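Local atomic coordinates of CELL division protein FTSZ (Haloferax volcanii, PDB entry 4B45), a protein that binds GTP as a tubulin-like member of the archaeal cytoskeleton and is involved in the control of cell shape. Residues Gln56-Gly61 with Gly71-Glu76; Arg248-Thr253 with Ser312-Gly317; Asp264-Val269 with Arg287-Glu292. One frame throughout, in Å; residues are numbered along the deposited sequence.

Interaction 1. Residues Gln56-Gly61 with Gly71-Glu76; sequences QDRVNG and GAAVME
The carbonyl oxygen of A73 accepts a hydrogen bond from OG of S77, one turn further along helix 68-85, while the methyl of the same alanine points toward R58 of the short helix 56-59. There CB of A73 lies 4.2 Å from NH1 of R58, approached obliquely by the guanidinium. The arginine reaches this place by folding: bends at chi2 (-73°) and chi3 (-59°) turn the chain so that its aliphatic root stays over V74 while its end arrives at A73. CG of R58 is 4.1 Å from CG2 of V74, and the two side chains run past one another in opposite directions. V74 is the buried member of the trio and also packs on T39 and I54; R58 and V59 also touch L70 of the same helix, 68-85. In the tubulin/FtsZ GTPase domain helix 68-85 follows the nucleotide-binding glycines G65 and G66, and the side chain of V74 is about 7 Å from that of S107, which binds GTP. Between these segments the arginine thus touches once through its aliphatic root and once through a guanidinium nitrogen, on a residue that stays exposed, which implies a small van der Waals contact with little directional demand.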
loop_
_atom_site.group_PDB
_atom_site.type_symbol
_atom_site.label_atom_id
_atom_site.label_comp_id
_atom_site.label_asym_id
_atom_site.label_seq_id
_atom_site.Cartn_x
_atom_site.Cartn_y
_atom_site.Cartn_z
ATOM N N GLN A 56 4.504 -11.059 -25.312
ATOM C CA GLN A 56 5.620 -11.224 -26.254
ATOM C C GLN A 56 5.201 -11.205 -27.720
ATOM O O GLN A 56 5.971 -10.785 -28.582
ATOM C CB GLN A 56 6.413 -12.504 -25.980
ATOM C CG GLN A 56 6.897 -12.626 -24.548
ATOM C CD GLN A 56 5.930 -13.419 -23.707
ATOM O OE1 GLN A 56 4.743 -13.095 -23.643
ATOM N NE2 GLN A 56 6.419 -14.489 -23.088
ATOM N N ASP A 57 3.983 -11.652 -27.999
ATOM C CA ASP A 57 3.489 -11.664 -29.372
ATOM C C ASP A 57 3.186 -10.258 -29.867
ATOM O O ASP A 57 3.010 -10.057 -31.056
ATOM C CB ASP A 57 2.228 -12.525 -29.476
ATOM C CG ASP A 57 1.104 -12.009 -28.608
ATOM O OD1 ASP A 57 1.353 -11.712 -27.418
ATOM O OD2 ASP A 57 -0.031 -11.885 -29.122
ATOM N N ARG A 58 3.104 -9.296 -28.944
ATOM C CA ARG A 58 2.841 -7.890 -29.285
ATOM C C ARG A 58 4.092 -7.010 -29.178
ATOM O O ARG A 58 4.383 -6.236 -30.080
ATOM C CB ARG A 58 1.771 -7.294 -28.358
ATOM C CG ARG A 58 0.456 -8.042 -28.306
ATOM C CD ARG A 58 -0.348 -7.853 -29.567
ATOM N NE ARG A 58 -0.661 -6.450 -29.831
ATOM C CZ ARG A 58 -1.741 -5.820 -29.381
ATOM N NH1 ARG A 58 -2.623 -6.456 -28.618
ATOM N NH2 ARG A 58 -1.935 -4.548 -29.694
ATOM N N VAL A 59 4.816 -7.124 -28.065
ATOM C CA VAL A 59 5.918 -6.206 -27.758
ATOM C C VAL A 59 7.251 -6.887 -27.454
ATOM O O VAL A 59 8.167 -6.248 -26.930
ATOM C CB VAL A 59 5.560 -5.267 -26.577
ATOM C CG1 VAL A 59 4.272 -4.506 -26.890
ATOM C CG2 VAL A 59 5.416 -6.060 -25.273
ATOM N N ASN A 60 7.351 -8.178 -27.767
ATOM C CA ASN A 60 8.638 -8.881 -27.764
ATOM C C ASN A 60 9.481 -8.710 -26.479
ATOM O O ASN A 60 10.691 -8.493 -26.541
ATOM C CB ASN A 60 9.437 -8.449 -29.002
ATOM C CG ASN A 60 10.651 -9.318 -29.263
ATOM O OD1 ASN A 60 10.768 -10.432 -28.745
ATOM N ND2 ASN A 60 11.572 -8.805 -30.075
ATOM N N GLY A 61 8.841 -8.788 -25.314
ATOM C CA GLY A 61 9.575 -8.704 -24.059
ATOM C C GLY A 61 10.202 -7.359 -23.715
ATOM O O GLY A 61 11.015 -7.274 -22.782
ATOM N N GLY A 71 -1.078 -1.638 -22.595
ATOM C CA GLY A 71 -0.928 -2.320 -21.315
ATOM C C GLY A 71 -2.184 -3.064 -20.898
ATOM O O GLY A 71 -2.125 -4.149 -20.309
ATOM N N ALA A 72 -3.334 -2.470 -21.193
ATOM C CA ALA A 72 -4.617 -3.081 -20.878
ATOM C C ALA A 72 -4.926 -4.270 -21.810
ATOM O O ALA A 72 -5.362 -5.322 -21.350
ATOM C CB ALA A 72 -5.728 -2.032 -20.964
ATOM N N ALA A 73 -4.697 -4.092 -23.111
ATOM C CA ALA A 73 -5.014 -5.117 -24.121
ATOM C C ALA A 73 -4.228 -6.402 -23.889
ATOM O O ALA A 73 -4.755 -7.508 -24.030
ATOM C CB ALA A 73 -4.734 -4.588 -25.521
ATOM N N VAL A 74 -2.962 -6.253 -23.521
ATOM C CA VAL A 74 -2.108 -7.410 -23.292
ATOM C C VAL A 74 -2.568 -8.190 -22.057
ATOM O O VAL A 74 -2.567 -9.423 -22.047
ATOM C CB VAL A 74 -0.639 -6.980 -23.167
ATOM C CG1 VAL A 74 0.197 -8.095 -22.595
ATOM C CG2 VAL A 74 -0.118 -6.554 -24.523
ATOM N N MET A 75 -2.983 -7.475 -21.018
ATOM C CA MET A 75 -3.514 -8.135 -19.834
ATOM C C MET A 75 -4.857 -8.813 -20.138
ATOM O O MET A 75 -5.183 -9.844 -19.555
ATOM C CB MET A 75 -3.653 -7.136 -18.674
ATOM C CG MET A 75 -4.138 -7.751 -17.365
ATOM S SD MET A 75 -2.885 -8.817 -16.635
ATOM C CE MET A 75 -1.723 -7.583 -16.021
ATOM N N GLU A 76 -5.642 -8.234 -21.039
ATOM C CA GLU A 76 -6.896 -8.871 -21.448
ATOM C C GLU A 76 -6.624 -10.215 -22.125
ATOM O O GLU A 76 -7.226 -11.239 -21.770
ATOM C CB GLU A 76 -7.676 -7.980 -22.426
ATOM C CG GLU A 76 -8.147 -6.644 -21.879
ATOM C CD GLU A 76 -9.404 -6.752 -21.029
ATOM O OE1 GLU A 76 -9.741 -7.871 -20.589
ATOM O OE2 GLU A 76 -10.060 -5.710 -20.808
#

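Interaction 2. Residues Arg248-Thr253 with Ser312-Gly317; sequences RRAVLT and SLVLLG
V314 of strand 312-317 turns its CB toward helix 248-252, and both of its branches find partners there. The first, CG1, is placed anti to the backbone N (chi1 179°) and lies 4.1 Å from CG2 of V251. The second serves two residues: CG2 of V314 is 4.1 Å from CB of A250 and 4.2 Å from CG2 of V251. The two valines therefore meet at a slant, with CG2 of V251 lying across the fork of V314, while A250 fills the side nearer S312. This is helix-on-sheet packing in the C-terminal domain of a tubulin-like protein: strand 309-319 runs antiparallel to both its neighbours, 222-231 and 263-272, and helix 240-252 lies over one face. The short axes approach to 7.8 Å and diverge by only 35°, a closeness consistent with the small side chain of A250. CB of A250 also rests against the backbone, 3.7 Å from O of S312. The S312 side chain points to the helix as well, and its buried OG is held by hydrogen bonds to OG1 of T246 and of T247, about one turn before A250. On the far end of the patch, L316 turns toward the helix but packs on A266 and T293, and W288 of helix 279-293 flanks V251.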
loop_
_atom_site.group_PDB
_atom_site.type_symbol
_atom_site.label_atom_id
_atom_site.label_comp_id
_atom_site.label_asym_id
_atom_site.label_seq_id
_atom_site.Cartn_x
_atom_site.Cartn_y
_atom_site.Cartn_z
ATOM N N ARG A 248 -1.071 11.609 16.107
ATOM C CA ARG A 248 -1.220 12.851 15.332
ATOM C C ARG A 248 -0.318 12.895 14.099
ATOM O O ARG A 248 -0.756 13.285 13.009
ATOM C CB ARG A 248 -0.938 14.096 16.179
ATOM C CG ARG A 248 -1.944 14.361 17.299
ATOM C CD ARG A 248 -1.750 15.777 17.869
ATOM N NE ARG A 248 -2.210 15.888 19.249
ATOM C CZ ARG A 248 -1.410 15.811 20.308
ATOM N NH1 ARG A 248 -0.103 15.633 20.146
ATOM N NH2 ARG A 248 -1.916 15.921 21.531
ATOM N N ARG A 249 0.946 12.524 14.271
ATOM C CA ARG A 249 1.876 12.573 13.150
ATOM C C ARG A 249 1.478 11.584 12.068
ATOM O O ARG A 249 1.527 11.917 10.886
ATOM C CB ARG A 249 3.316 12.323 13.601
ATOM C CG ARG A 249 3.937 13.503 14.340
ATOM C CD ARG A 249 5.438 13.493 14.195
ATOM N NE ARG A 249 5.994 12.152 14.352
ATOM C CZ ARG A 249 6.415 11.646 15.507
ATOM N NH1 ARG A 249 6.341 12.369 16.619
ATOM N NH2 ARG A 249 6.911 10.415 15.550
ATOM N N ALA A 250 1.069 10.382 12.480
ATOM C CA ALA A 250 0.674 9.332 11.545
ATOM C C ALA A 250 -0.470 9.807 10.655
ATOM O O ALA A 250 -0.477 9.562 9.449
ATOM C CB ALA A 250 0.283 8.054 12.294
ATOM N N VAL A 251 -1.416 10.513 11.260
ATOM C CA VAL A 251 -2.578 11.042 10.545
ATOM C C VAL A 251 -2.264 12.307 9.738
ATOM O O VAL A 251 -2.807 12.502 8.659
ATOM C CB VAL A 251 -3.727 11.351 11.529
ATOM C CG1 VAL A 251 -4.911 11.974 10.806
ATOM C CG2 VAL A 251 -4.140 10.082 12.298
ATOM N N LEU A 252 -1.389 13.169 10.254
ATOM C CA LEU A 252 -1.162 14.476 9.622
ATOM C C LEU A 252 0.093 14.570 8.742
ATOM O O LEU A 252 0.030 15.129 7.644
ATOM C CB LEU A 252 -1.180 15.600 10.660
ATOM C CG LEU A 252 -2.454 15.704 11.512
ATOM C CD1 LEU A 252 -2.244 16.655 12.681
ATOM C CD2 LEU A 252 -3.674 16.138 10.695
ATOM N N THR A 253 1.223 14.032 9.200
ATOM C CA THR A 253 2.442 14.078 8.386
ATOM C C THR A 253 2.896 12.736 7.815
ATOM O O THR A 253 3.529 12.694 6.763
ATOM C CB THR A 253 3.651 14.704 9.136
ATOM O OG1 THR A 253 4.119 13.817 10.159
ATOM C CG2 THR A 253 3.280 16.021 9.752
ATOM N N SER A 312 2.285 4.438 16.132
ATOM C CA SER A 312 0.902 4.416 15.703
ATOM C C SER A 312 0.882 4.116 14.211
ATOM O O SER A 312 1.605 4.729 13.411
ATOM C CB SER A 312 0.202 5.748 15.962
ATOM O OG SER A 312 0.214 6.066 17.341
ATOM N N LEU A 313 0.053 3.160 13.844
ATOM C CA LEU A 313 -0.123 2.800 12.459
ATOM C C LEU A 313 -1.595 3.037 12.224
ATOM O O LEU A 313 -2.434 2.374 12.838
ATOM C CB LEU A 313 0.226 1.334 12.285
ATOM C CG LEU A 313 0.241 0.706 10.901
ATOM C CD1 LEU A 313 1.438 1.226 10.097
ATOM C CD2 LEU A 313 0.301 -0.809 11.054
ATOM N N VAL A 314 -1.917 4.020 11.391
ATOM C CA VAL A 314 -3.313 4.388 11.163
ATOM C C VAL A 314 -3.749 4.215 9.714
ATOM O O VAL A 314 -3.275 4.927 8.838
ATOM C CB VAL A 314 -3.575 5.839 11.558
ATOM C CG1 VAL A 314 -5.018 6.194 11.276
ATOM C CG2 VAL A 314 -3.256 6.048 13.048
ATOM N N LEU A 315 -4.670 3.281 9.482
ATOM C CA LEU A 315 -5.256 3.058 8.166
ATOM C C LEU A 315 -6.488 3.931 8.034
ATOM O O LEU A 315 -7.347 3.926 8.914
ATOM C CB LEU A 315 -5.647 1.578 7.997
ATOM C CG LEU A 315 -6.360 1.208 6.687
ATOM C CD1 LEU A 315 -5.461 1.469 5.462
ATOM C CD2 LEU A 315 -6.880 -0.245 6.698
ATOM N N LEU A 316 -6.561 4.703 6.954
ATOM C CA LEU A 316 -7.717 5.550 6.698
ATOM C C LEU A 316 -8.418 5.082 5.440
ATOM O O LEU A 316 -7.825 5.078 4.360
ATOM C CB LEU A 316 -7.279 7.001 6.533
ATOM C CG LEU A 316 -6.488 7.565 7.716
ATOM C CD1 LEU A 316 -5.462 8.562 7.254
ATOM C CD2 LEU A 316 -7.439 8.208 8.710
ATOM N N GLY A 317 -9.682 4.703 5.566
ATOM C CA GLY A 317 -10.416 4.188 4.424
ATOM C C GLY A 317 -11.420 5.210 3.945
ATOM O O GLY A 317 -11.939 5.989 4.744
#

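Interaction 3. Residues Asp264-Val269 with Arg287-Glu292; sequences DAALVV and RWVEDE
V268 and V289 face each other with their forks displaced, the strand side chain and the helix side chain sliding past in opposite directions. CG2 is the atom of V268 that makes the contact. CG2 of V268 lies 3.8 Å from CG2 and 4.0 Å from CG1 of V289, so that a single methyl sits against the fork of the other valine. The torsion of V289 (chi1 170°) sets CG1 anti to the backbone N, and from there CG1 of V289 also touches CB of A266 at 4.1 Å. A266 and V268 are alternate residues of one strand and direct their side chains to the same face of the sheet; V289 straddles them, whereas L267 between them points to the other face and packs on helix 210-217. The contact joins the first two elements of a beta-alpha-beta unit, strand 263-272, helix 279-293 and strand 298-304. D264 and A265 both face G317 in a classic beta bulge. On the flank of the helix, W288 has CB of E292 over one ring face, 3.8 Å from its plane and offset toward the rim, and reaches across to R248 and L252 of helix 240-252. Made wholly of buried aliphatic groups, the V289 contact depends on shape and exclusion of water, while backbone bonding within the sheet and the helix sets its frame.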
loop_
_atom_site.group_PDB
_atom_site.type_symbol
_atom_site.label_atom_id
_atom_site.label_comp_id
_atom_site.label_asym_id
_atom_site.label_seq_id
_atom_site.Cartn_x
_atom_site.Cartn_y
_atom_site.Cartn_z
ATOM N N ASP A 264 -13.784 8.168 5.768
ATOM C CA ASP A 264 -15.021 7.534 6.174
ATOM C C ASP A 264 -14.775 6.533 7.305
ATOM O O ASP A 264 -15.630 6.329 8.160
ATOM C CB ASP A 264 -15.677 6.847 4.963
ATOM C CG ASP A 264 -16.944 6.092 5.335
ATOM O OD1 ASP A 264 -17.980 6.748 5.587
ATOM O OD2 ASP A 264 -16.906 4.843 5.377
ATOM N N ALA A 265 -13.607 5.905 7.306
ATOM C CA ALA A 265 -13.300 4.904 8.318
ATOM C C ALA A 265 -11.830 4.980 8.680
ATOM O O ALA A 265 -11.015 5.493 7.913
ATOM C CB ALA A 265 -13.646 3.500 7.811
ATOM N N ALA A 266 -11.488 4.477 9.856
ATOM C CA ALA A 266 -10.109 4.500 10.288
ATOM C C ALA A 266 -9.831 3.324 11.192
ATOM O O ALA A 266 -10.729 2.826 11.872
ATOM C CB ALA A 266 -9.807 5.797 11.017
ATOM N N LEU A 267 -8.579 2.889 11.194
ATOM C CA LEU A 267 -8.124 1.867 12.120
ATOM C C LEU A 267 -6.839 2.338 12.790
ATOM O O LEU A 267 -5.825 2.593 12.133
ATOM C CB LEU A 267 -7.899 0.541 11.397
ATOM C CG LEU A 267 -7.209 -0.503 12.262
ATOM C CD1 LEU A 267 -8.130 -0.899 13.437
ATOM C CD2 LEU A 267 -6.802 -1.714 11.441
ATOM N N VAL A 268 -6.890 2.459 14.110
ATOM C CA VAL A 268 -5.745 2.935 14.858
ATOM C C VAL A 268 -5.069 1.791 15.584
ATOM O O VAL A 268 -5.648 1.165 16.472
ATOM C CB VAL A 268 -6.165 3.977 15.889
ATOM C CG1 VAL A 268 -4.941 4.557 16.572
ATOM C CG2 VAL A 268 -7.001 5.049 15.212
ATOM N N VAL A 269 -3.833 1.525 15.193
ATOM C CA VAL A 269 -3.059 0.468 15.806
ATOM C C VAL A 269 -1.892 1.145 16.502
ATOM O O VAL A 269 -1.135 1.900 15.888
ATOM C CB VAL A 269 -2.570 -0.577 14.748
ATOM C CG1 VAL A 269 -1.725 -1.681 15.390
ATOM C CG2 VAL A 269 -3.749 -1.197 14.013
ATOM N N ARG A 287 -9.726 8.666 20.358
ATOM C CA ARG A 287 -10.770 9.678 20.414
ATOM C C ARG A 287 -10.363 10.875 19.561
ATOM O O ARG A 287 -11.180 11.435 18.821
ATOM C CB ARG A 287 -11.046 10.101 21.865
ATOM C CG ARG A 287 -11.959 11.306 21.998
ATOM C CD ARG A 287 -12.432 11.468 23.439
ATOM N NE ARG A 287 -12.822 12.839 23.762
ATOM C CZ ARG A 287 -12.066 13.696 24.448
ATOM N NH1 ARG A 287 -10.869 13.329 24.895
ATOM N NH2 ARG A 287 -12.506 14.925 24.689
ATOM N N TRP A 288 -9.094 11.264 19.669
ATOM C CA TRP A 288 -8.553 12.306 18.801
ATOM C C TRP A 288 -8.712 12.003 17.296
ATOM O O TRP A 288 -9.063 12.895 16.519
ATOM C CB TRP A 288 -7.078 12.589 19.105
ATOM C CG TRP A 288 -6.571 13.696 18.229
ATOM C CD1 TRP A 288 -6.662 15.033 18.466
ATOM C CD2 TRP A 288 -5.946 13.557 16.951
ATOM N NE1 TRP A 288 -6.123 15.739 17.419
ATOM C CE2 TRP A 288 -5.671 14.859 16.477
ATOM C CE3 TRP A 288 -5.581 12.460 16.163
ATOM C CZ2 TRP A 288 -5.045 15.098 15.249
ATOM C CZ3 TRP A 288 -4.959 12.696 14.942
ATOM C CH2 TRP A 288 -4.699 14.005 14.498
ATOM N N VAL A 289 -8.431 10.766 16.890
ATOM C CA VAL A 289 -8.590 10.375 15.482
ATOM C C VAL A 289 -10.044 10.555 15.070
ATOM O O VAL A 289 -10.318 11.069 14.000
ATOM C CB VAL A 289 -8.123 8.916 15.205
ATOM C CG1 VAL A 289 -8.534 8.458 13.807
ATOM C CG2 VAL A 289 -6.612 8.799 15.364
ATOM N N GLU A 290 -10.971 10.169 15.950
ATOM C CA GLU A 290 -12.391 10.316 15.670
ATOM C C GLU A 290 -12.796 11.784 15.486
ATOM O O GLU A 290 -13.620 12.096 14.629
ATOM C CB GLU A 290 -13.228 9.650 16.770
ATOM C CG GLU A 290 -14.730 9.835 16.603
ATOM C CD GLU A 290 -15.533 9.082 17.647
ATOM O OE1 GLU A 290 -15.595 9.549 18.806
ATOM O OE2 GLU A 290 -16.099 8.020 17.313
ATOM N N ASP A 291 -12.214 12.679 16.286
ATOM C CA ASP A 291 -12.506 14.109 16.179
ATOM C C ASP A 291 -11.881 14.719 14.938
ATOM O O ASP A 291 -12.462 15.602 14.310
ATOM C CB ASP A 291 -12.002 14.883 17.407
ATOM C CG ASP A 291 -12.734 14.511 18.690
ATOM O OD1 ASP A 291 -13.865 13.967 18.628
ATOM O OD2 ASP A 291 -12.169 14.780 19.773
ATOM N N GLU A 292 -10.679 14.268 14.600
ATOM C CA GLU A 292 -9.953 14.808 13.455
ATOM C C GLU A 292 -10.519 14.350 12.111
ATOM O O GLU A 292 -10.603 15.139 11.180
ATOM C CB GLU A 292 -8.464 14.453 13.550
ATOM C CG GLU A 292 -7.644 14.809 12.321
ATOM C CD GLU A 292 -7.714 16.276 11.952
ATOM O OE1 GLU A 292 -7.858 17.130 12.857
ATOM O OE2 GLU A 292 -7.626 16.573 10.743
#

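In the fold
Along the chain interaction 1 comes first and closes before the others open, and interaction 3 is nested within the loop closed by interaction 2. Interaction 1 belongs to the GTPase domain; its centre is 39 Å from that of interaction 2 and 43 Å from that of interaction 3, across the centre of the chain. Interactions 2 and 3 share the C-terminal domain, with centres only 8 Å apart. Their strands, 309-319 and 263-272, are neighbours in the sheet, where N of L313 and O of V269, 2.7 Å apart, probably form a hydrogen bond. Helices 240-252 and 279-293 pack side by side on this sheet, so the two contacts lie next to each other, away from the nucleotide site.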